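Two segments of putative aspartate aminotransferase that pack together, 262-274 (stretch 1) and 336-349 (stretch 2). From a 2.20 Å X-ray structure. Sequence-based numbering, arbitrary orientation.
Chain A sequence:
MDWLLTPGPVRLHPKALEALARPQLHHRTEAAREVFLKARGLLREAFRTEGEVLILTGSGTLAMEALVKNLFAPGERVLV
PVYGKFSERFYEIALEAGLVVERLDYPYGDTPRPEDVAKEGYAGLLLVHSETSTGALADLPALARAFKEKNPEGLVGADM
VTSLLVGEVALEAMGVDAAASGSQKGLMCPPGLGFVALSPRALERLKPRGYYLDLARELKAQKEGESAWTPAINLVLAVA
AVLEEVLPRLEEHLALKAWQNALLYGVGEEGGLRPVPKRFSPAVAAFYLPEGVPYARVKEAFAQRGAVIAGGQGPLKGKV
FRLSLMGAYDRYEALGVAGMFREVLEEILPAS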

ATOM      1  N   ALA A 262      10.657 -29.763   4.469  1.00 29.61           N
ATOM      2  CA  ALA A 262      11.121 -30.940   5.197  1.00 31.15           C
ATOM      3  C   ALA A 262      12.511 -31.319   4.688  1.00 32.31           C
ATOM      4  O   ALA A 262      13.329 -31.870   5.427  1.00 33.22           O
ATOM      5  N   LEU A 263      12.762 -31.010   3.419  1.00 33.62           N
ATOM      6  CA  LEU A 263      14.048 -31.281   2.786  1.00 33.37           C
ATOM      7  C   LEU A 263      15.133 -30.448   3.473  1.00 32.73           C
ATOM      8  O   LEU A 263      16.238 -30.937   3.714  1.00 33.12           O
ATOM      9  N   LEU A 264      14.804 -29.199   3.802  1.00 31.45           N
ATOM     10  CA  LEU A 264      15.742 -28.296   4.469  1.00 31.09           C
ATOM     11  C   LEU A 264      16.038 -28.740   5.900  1.00 30.98           C
ATOM     12  O   LEU A 264      17.186 -28.689   6.344  1.00 31.91           O
ATOM     13  N   TYR A 265      15.001 -29.158   6.623  1.00 30.20           N
ATOM     14  CA  TYR A 265      15.175 -29.632   7.993  1.00 30.76           C
ATOM     15  C   TYR A 265      15.968 -30.931   8.010  1.00 31.63           C
ATOM     16  O   TYR A 265      16.750 -31.171   8.928  1.00 32.17           O
ATOM     17  N   GLY A 266      15.781 -31.753   6.977  1.00 32.28           N
ATOM     18  CA  GLY A 266      16.501 -33.012   6.888  1.00 33.16           C
ATOM     19  C   GLY A 266      18.000 -32.783   6.792  1.00 34.43           C
ATOM     20  O   GLY A 266      18.779 -33.414   7.502  1.00 34.69           O
ATOM     21  N   VAL A 267      18.398 -31.849   5.932  1.00 34.97           N
ATOM     22  CA  VAL A 267      19.807 -31.514   5.732  1.00 35.27           C
ATOM     23  C   VAL A 267      20.436 -30.912   6.988  1.00 36.55           C
ATOM     24  O   VAL A 267      21.556 -31.269   7.359  1.00 35.99           O
ATOM     25  N   GLY A 268      19.715 -29.998   7.633  1.00 37.39           N
ATOM     26  CA  GLY A 268      20.219 -29.360   8.837  1.00 40.42           C
ATOM     27  C   GLY A 268      20.395 -30.322   9.999  1.00 43.75           C
ATOM     28  O   GLY A 268      21.407 -30.276  10.700  1.00 42.72           O
ATOM     29  N   GLU A 269      19.414 -31.199  10.197  1.00 45.71           N
ATOM     30  CA  GLU A 269      19.455 -32.176  11.279  1.00 49.47           C
ATOM     31  C   GLU A 269      20.587 -33.189  11.129  1.00 50.74           C
ATOM     32  O   GLU A 269      21.233 -33.540  12.114  1.00 50.52           O
ATOM     33  N   GLU A 270      20.832 -33.655   9.904  1.00 52.03           N
ATOM     34  CA  GLU A 270      21.917 -34.604   9.673  1.00 53.53           C
ATOM     35  C   GLU A 270      23.258 -33.893   9.889  1.00 52.28           C
ATOM     36  O   GLU A 270      24.269 -34.530  10.185  1.00 53.80           O
ATOM     37  N   GLY A 271      23.248 -32.569   9.749  1.00 49.90           N
ATOM     38  CA  GLY A 271      24.449 -31.776   9.950  1.00 48.20           C
ATOM     39  C   GLY A 271      24.648 -31.396  11.409  1.00 47.65           C
ATOM     40  O   GLY A 271      25.572 -30.654  11.743  1.00 48.48           O
ATOM     41  N   GLY A 272      23.755 -31.875  12.273  1.00 46.71           N
ATOM     42  CA  GLY A 272      23.855 -31.596  13.694  1.00 45.59           C
ATOM     43  C   GLY A 272      23.188 -30.335  14.217  1.00 44.77           C
ATOM     44  O   GLY A 272      23.427 -29.950  15.362  1.00 44.20           O
ATOM     45  N   LEU A 273      22.356 -29.690  13.401  1.00 43.60           N
ATOM     46  CA  LEU A 273      21.670 -28.472  13.828  1.00 42.49           C
ATOM     47  C   LEU A 273      20.390 -28.807  14.575  1.00 42.40           C
ATOM     48  O   LEU A 273      19.766 -29.838  14.325  1.00 42.15           O
ATOM     49  N   ARG A 274      19.994 -27.919  15.479  1.00 42.59           N
ATOM     50  CA  ARG A 274      18.788 -28.111  16.271  1.00 43.40           C
ATOM     51  C   ARG A 274      17.658 -27.189  15.821  1.00 41.22           C
ATOM     52  O   ARG A 274      17.840 -25.975  15.731  1.00 39.77           O
ATOM     53  N   GLY A 336      18.733 -28.570  -5.381  1.00 29.28           N
ATOM     54  CA  GLY A 336      19.948 -27.800  -5.577  1.00 29.64           C
ATOM     55  C   GLY A 336      20.279 -26.987  -4.338  1.00 30.19           C
ATOM     56  O   GLY A 336      21.448 -26.875  -3.964  1.00 30.11           O
ATOM     57  N   VAL A 337      19.248 -26.422  -3.707  1.00 30.02           N
ATOM     58  CA  VAL A 337      19.410 -25.624  -2.491  1.00 30.12           C
ATOM     59  C   VAL A 337      19.916 -26.532  -1.371  1.00 31.44           C
ATOM     60  O   VAL A 337      20.748 -26.124  -0.556  1.00 29.83           O
ATOM     61  N   ALA A 338      19.401 -27.762  -1.338  1.00 32.27           N
ATOM     62  CA  ALA A 338      19.799 -28.749  -0.339  1.00 33.33           C
ATOM     63  C   ALA A 338      21.299 -29.014  -0.455  1.00 33.82           C
ATOM     64  O   ALA A 338      21.992 -29.169   0.554  1.00 36.16           O
ATOM     65  N   GLY A 339      21.792 -29.059  -1.691  1.00 33.35           N
ATOM     66  CA  GLY A 339      23.206 -29.286  -1.926  1.00 33.40           C
ATOM     67  C   GLY A 339      24.024 -28.100  -1.448  1.00 33.76           C
ATOM     68  O   GLY A 339      25.109 -28.268  -0.890  1.00 33.81           O
ATOM     69  N   MET A 340      23.493 -26.899  -1.671  1.00 34.21           N
ATOM     70  CA  MET A 340      24.149 -25.663  -1.255  1.00 34.34           C
ATOM     71  C   MET A 340      24.217 -25.622   0.267  1.00 34.37           C
ATOM     72  O   MET A 340      25.201 -25.156   0.843  1.00 33.94           O
ATOM     73  N   PHE A 341      23.145 -26.086   0.903  1.00 34.42           N
ATOM     74  CA  PHE A 341      23.059 -26.123   2.354  1.00 35.66           C
ATOM     75  C   PHE A 341      24.114 -27.113   2.864  1.00 35.89           C
ATOM     76  O   PHE A 341      24.799 -26.832   3.842  1.00 33.43           O
ATOM     77  N   ARG A 342      24.270 -28.239   2.165  1.00 38.50           N
ATOM     78  CA  ARG A 342      25.271 -29.246   2.525  1.00 42.14           C
ATOM     79  C   ARG A 342      26.646 -28.585   2.543  1.00 42.13           C
ATOM     80  O   ARG A 342      27.378 -28.691   3.520  1.00 41.69           O
ATOM     81  N   GLU A 343      26.977 -27.896   1.451  1.00 42.30           N
ATOM     82  CA  GLU A 343      28.265 -27.220   1.312  1.00 42.68           C
ATOM     83  C   GLU A 343      28.553 -26.198   2.406  1.00 42.43           C
ATOM     84  O   GLU A 343      29.676 -26.121   2.900  1.00 41.53           O
ATOM     85  N   VAL A 344      27.544 -25.411   2.771  1.00 42.22           N
ATOM     86  CA  VAL A 344      27.696 -24.401   3.818  1.00 42.71           C
ATOM     87  C   VAL A 344      27.978 -25.076   5.160  1.00 44.44           C
ATOM     88  O   VAL A 344      28.750 -24.564   5.972  1.00 43.08           O
ATOM     89  N   LEU A 345      27.359 -26.235   5.372  1.00 45.64           N
ATOM     90  CA  LEU A 345      27.533 -27.004   6.596  1.00 48.18           C
ATOM     91  C   LEU A 345      28.956 -27.566   6.705  1.00 50.16           C
ATOM     92  O   LEU A 345      29.576 -27.493   7.767  1.00 50.09           O
ATOM     93  N   GLU A 346      29.476 -28.082   5.594  1.00 51.89           N
ATOM     94  CA  GLU A 346      30.824 -28.646   5.550  1.00 55.01           C
ATOM     95  C   GLU A 346      31.901 -27.585   5.761  1.00 56.76           C
ATOM     96  O   GLU A 346      33.018 -27.903   6.166  1.00 56.86           O
ATOM     97  N   GLU A 347      31.564 -26.330   5.469  1.00 58.18           N
ATOM     98  CA  GLU A 347      32.501 -25.221   5.617  1.00 59.70           C
ATOM     99  C   GLU A 347      32.524 -24.632   7.026  1.00 61.14           C
ATOM    100  O   GLU A 347      33.596 -24.405   7.588  1.00 61.78           O
ATOM    101  N   ILE A 348      31.344 -24.384   7.590  1.00 62.57           N
ATOM    102  CA  ILE A 348      31.230 -23.794   8.924  1.00 64.23           C
ATOM    103  C   ILE A 348      31.512 -24.744  10.090  1.00 64.99           C
ATOM    104  O   ILE A 348      31.683 -24.299  11.225  1.00 65.44           O
ATOM    105  N   LEU A 349      31.558 -26.044   9.813  1.00 65.67           N
ATOM    106  CA  LEU A 349      31.811 -27.032  10.858  1.00 66.49           C
ATOM    107  C   LEU A 349      33.185 -27.688  10.723  1.00 66.54           C
ATOM    108  O   LEU A 349      33.504 -28.293   9.698  1.00 66.49           O
TER

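The most unusual feature of this contact is a glycine, Gly271, at a place where a side chain would have pointed toward the other helix. A CB built in ideal geometry on Gly271 would lie 2.5 Å from Leu345 CD2, a clash; with hydrogen there instead, Gly271 CA rests 4.0 Å from Leu345 CD2, and Gly271 CA and Leu345 CA are 6.6 Å apart. At the positive phi of the next residue, Gly272, a CB would be jammed against the carbonyl O of the residue before, which by itself calls for glycine; Gly272 closes a Schellman motif, in which Gly272 N bonds to Glu269 O and Leu273 N to Gly268 O. This turn ends the first helix and sends Leu273 back toward the second.

The helices run nearly parallel, with their axes 20° apart and 9.7 Å at closest approach. At the centre, Val267 (chi1 t) points toward the partner as a knob in a hole formed by Ala338, Phe341, Arg342 and Leu345. Val267 CG2 lies 4.0 Å from Ala338 CB, while Val267 CG1 lies 3.5 Å from both Phe341 CD2 and Arg342 CD and 4.1 Å from Leu345 CD2. The small side chain of Ala338 also receives Leu263 (t, p), whose CB points sideways but whose CD2 reaches to 4.0 Å from Ala338 CB. Leu264 (m, t) behaves similarly, its CD2 approaching Val337 CG1 at 4.1 Å.

Phe341 (chi1 t) reaches across to the backbone of the first helix. Leu264 O meets the edge of the ring, near its plane, 3.4 Å from Phe341 CE2, and Gly268 N is 3.7 Å from the same CE2 atom. Farther along, Leu273 (m, t) extends the apolar layer, with its CD1 3.9 Å from Phe341 CZ and 4.2 Å from Leu345 CD1. Leu345 itself has an unusual chi1 of -106°, between wells, and its CD2 packs 3.6 Å from Val267 O. At the far end, Leu349 (m, t) places CD1 3.4 Å from Gly271 O.

The polar link lies at the exposed side of the contact. Glu270 (chi1 p) and Arg342 (chi1 and chi2 m) both start sideways, but their ends converge in a salt bridge, with Arg342 NE 2.9 Å from Glu270 OE2. The N-H...O angle of 126° makes the accompanying hydrogen bond weak. Val267 CG2 covers one face of the guanidinium, so the bridge borders directly on the apolar side chains.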

ATOM      1  CB  ALA A 262      10.153 -32.093   5.001  1.00 29.95           C
ATOM      2  CB  LEU A 263      13.981 -30.935   1.296  1.00 33.80           C
ATOM      3  CG  LEU A 263      15.231 -31.187   0.451  1.00 35.08           C
ATOM      4  CD1 LEU A 263      15.518 -32.684   0.377  1.00 36.06           C
ATOM      5  CD2 LEU A 263      15.032 -30.611  -0.940  1.00 35.18           C
ATOM      6  CB  LEU A 264      15.210 -26.863   4.465  1.00 30.48           C
ATOM      7  CG  LEU A 264      15.018 -26.208   3.095  1.00 30.85           C
ATOM      8  CD1 LEU A 264      14.439 -24.814   3.272  1.00 29.10           C
ATOM      9  CD2 LEU A 264      16.338 -26.159   2.347  1.00 29.14           C
ATOM     10  CB  TYR A 265      13.825 -29.833   8.686  1.00 28.13           C
ATOM     11  CG  TYR A 265      13.293 -28.583   9.358  1.00 26.85           C
ATOM     12  CD1 TYR A 265      12.081 -28.019   8.965  1.00 24.31           C
ATOM     13  CD2 TYR A 265      13.997 -27.974  10.401  1.00 25.81           C
ATOM     14  CE1 TYR A 265      11.580 -26.886   9.588  1.00 23.78           C
ATOM     15  CE2 TYR A 265      13.506 -26.835  11.035  1.00 24.31           C
ATOM     16  CZ  TYR A 265      12.296 -26.297  10.622  1.00 24.95           C
ATOM     17  OH  TYR A 265      11.801 -25.167  11.233  1.00 25.69           O
ATOM     18  CB  VAL A 267      19.979 -30.530   4.554  1.00 34.35           C
ATOM     19  CG1 VAL A 267      21.429 -30.082   4.437  1.00 35.47           C
ATOM     20  CG2 VAL A 267      19.520 -31.182   3.260  1.00 34.62           C
ATOM     21  CB  GLU A 269      18.109 -32.883  11.413  1.00 51.37           C
ATOM     22  CG  GLU A 269      16.998 -31.962  11.900  1.00 55.44           C
ATOM     23  CD  GLU A 269      15.643 -32.644  11.974  1.00 58.47           C
ATOM     24  OE1 GLU A 269      15.341 -33.495  11.105  1.00 59.65           O
ATOM     25  OE2 GLU A 269      14.873 -32.320  12.901  1.00 60.33           O
ATOM     26  CB  GLU A 270      21.849 -35.206   8.265  1.00 56.38           C
ATOM     27  CG  GLU A 270      22.131 -34.224   7.140  1.00 62.21           C
ATOM     28  CD  GLU A 270      22.388 -34.899   5.799  1.00 65.09           C
ATOM     29  OE1 GLU A 270      21.623 -35.817   5.424  1.00 66.48           O
ATOM     30  OE2 GLU A 270      23.357 -34.499   5.119  1.00 65.82           O
ATOM     31  CB  LEU A 273      21.338 -27.578  12.634  1.00 42.76           C
ATOM     32  CG  LEU A 273      22.466 -27.173  11.689  1.00 42.68           C
ATOM     33  CD1 LEU A 273      21.925 -26.172  10.687  1.00 42.41           C
ATOM     34  CD2 LEU A 273      23.623 -26.573  12.463  1.00 40.10           C
ATOM     35  CB  ARG A 274      19.091 -27.869  17.757  1.00 47.55           C
ATOM     36  CG  ARG A 274      18.848 -29.079  18.647  1.00 54.47           C
ATOM     37  CD  ARG A 274      17.390 -29.519  18.583  1.00 60.63           C
ATOM     38  NE  ARG A 274      17.185 -30.880  19.074  1.00 64.73           N
ATOM     39  CZ  ARG A 274      16.101 -31.611  18.824  1.00 67.34           C
ATOM     40  NH1 ARG A 274      15.110 -31.117  18.090  1.00 67.89           N
ATOM     41  NH2 ARG A 274      16.014 -32.850  19.293  1.00 68.96           N
ATOM     42  CB  VAL A 337      18.066 -24.966  -2.044  1.00 29.43           C
ATOM     43  CG1 VAL A 337      18.258 -24.196  -0.752  1.00 29.20           C
ATOM     44  CG2 VAL A 337      17.550 -24.031  -3.118  1.00 30.67           C
ATOM     45  CB  ALA A 338      19.014 -30.046  -0.536  1.00 33.01           C
ATOM     46  CB  MET A 340      23.362 -24.447  -1.749  1.00 34.56           C
ATOM     47  CG  MET A 340      23.997 -23.109  -1.388  1.00 34.09           C
ATOM     48  SD  MET A 340      22.858 -21.724  -1.536  1.00 35.64           S
ATOM     49  CE  MET A 340      22.675 -21.623  -3.321  1.00 35.77           C
ATOM     50  CB  PHE A 341      21.640 -26.524   2.783  1.00 34.67           C
ATOM     51  CG  PHE A 341      21.343 -26.287   4.243  1.00 35.02           C
ATOM     52  CD1 PHE A 341      22.203 -25.532   5.042  1.00 33.97           C
ATOM     53  CD2 PHE A 341      20.203 -26.836   4.824  1.00 35.71           C
ATOM     54  CE1 PHE A 341      21.933 -25.332   6.393  1.00 33.15           C
ATOM     55  CE2 PHE A 341      19.926 -26.639   6.182  1.00 35.41           C
ATOM     56  CZ  PHE A 341      20.796 -25.887   6.965  1.00 33.13           C
ATOM     57  CB  ARG A 342      25.329 -30.378   1.491  1.00 46.59           C
ATOM     58  CG  ARG A 342      24.126 -31.293   1.393  1.00 52.18           C
ATOM     59  CD  ARG A 342      23.840 -32.017   2.694  1.00 57.27           C
ATOM     60  NE  ARG A 342      23.279 -33.360   2.505  1.00 61.57           N
ATOM     61  CZ  ARG A 342      22.280 -33.681   1.683  1.00 62.83           C
ATOM     62  NH1 ARG A 342      21.686 -32.765   0.927  1.00 64.49           N
ATOM     63  NH2 ARG A 342      21.859 -34.937   1.631  1.00 65.01           N
ATOM     64  CB  GLU A 343      28.377 -26.559  -0.065  1.00 42.99           C
ATOM     65  CG  GLU A 343      28.322 -27.549  -1.222  1.00 44.81           C
ATOM     66  CD  GLU A 343      28.641 -26.923  -2.574  1.00 45.79           C
ATOM     67  OE1 GLU A 343      28.855 -25.693  -2.639  1.00 44.54           O
ATOM     68  OE2 GLU A 343      28.680 -27.676  -3.573  1.00 46.92           O
ATOM     69  CB  VAL A 344      26.433 -23.512   3.931  1.00 41.92           C
ATOM     70  CG1 VAL A 344      26.526 -22.595   5.141  1.00 40.94           C
ATOM     71  CG2 VAL A 344      26.271 -22.682   2.670  1.00 41.74           C
ATOM     72  CB  LEU A 345      26.493 -28.129   6.655  1.00 47.27           C
ATOM     73  CG  LEU A 345      25.315 -27.966   7.624  1.00 47.42           C
ATOM     74  CD1 LEU A 345      24.865 -26.523   7.715  1.00 47.18           C
ATOM     75  CD2 LEU A 345      24.172 -28.869   7.201  1.00 46.58           C
ATOM     76  CB  GLU A 346      31.072 -29.343   4.210  1.00 55.94           C
ATOM     77  CG  GLU A 346      30.154 -30.527   3.931  1.00 58.76           C
ATOM     78  CD  GLU A 346      30.379 -31.152   2.559  1.00 60.91           C
ATOM     79  OE1 GLU A 346      30.985 -30.495   1.680  1.00 61.57           O
ATOM     80  OE2 GLU A 346      29.939 -32.305   2.359  1.00 62.09           O
ATOM     81  CB  GLU A 347      32.184 -24.110   4.605  1.00 58.92           C
ATOM     82  CG  GLU A 347      33.166 -22.937   4.643  1.00 59.01           C
ATOM     83  CD  GLU A 347      32.773 -21.787   3.726  1.00 58.88           C
ATOM     84  OE1 GLU A 347      32.587 -20.662   4.236  1.00 59.34           O
ATOM     85  OE2 GLU A 347      32.664 -22.000   2.500  1.00 57.96           O
ATOM     86  CB  ILE A 348      29.842 -23.131   9.145  1.00 64.25           C
ATOM     87  CG1 ILE A 348      28.734 -24.189   9.142  1.00 64.46           C
ATOM     88  CG2 ILE A 348      29.587 -22.071   8.078  1.00 64.08           C
ATOM     89  CD1 ILE A 348      27.370 -23.655   9.536  1.00 64.55           C
ATOM     90  CB  LEU A 349      30.710 -28.099  10.852  1.00 66.93           C
ATOM     91  CG  LEU A 349      29.272 -27.583  10.967  1.00 67.10           C
ATOM     92  CD1 LEU A 349      28.293 -28.741  10.836  1.00 67.73           C
ATOM     93  CD2 LEU A 349      29.073 -26.849  12.286  1.00 67.22           C
TER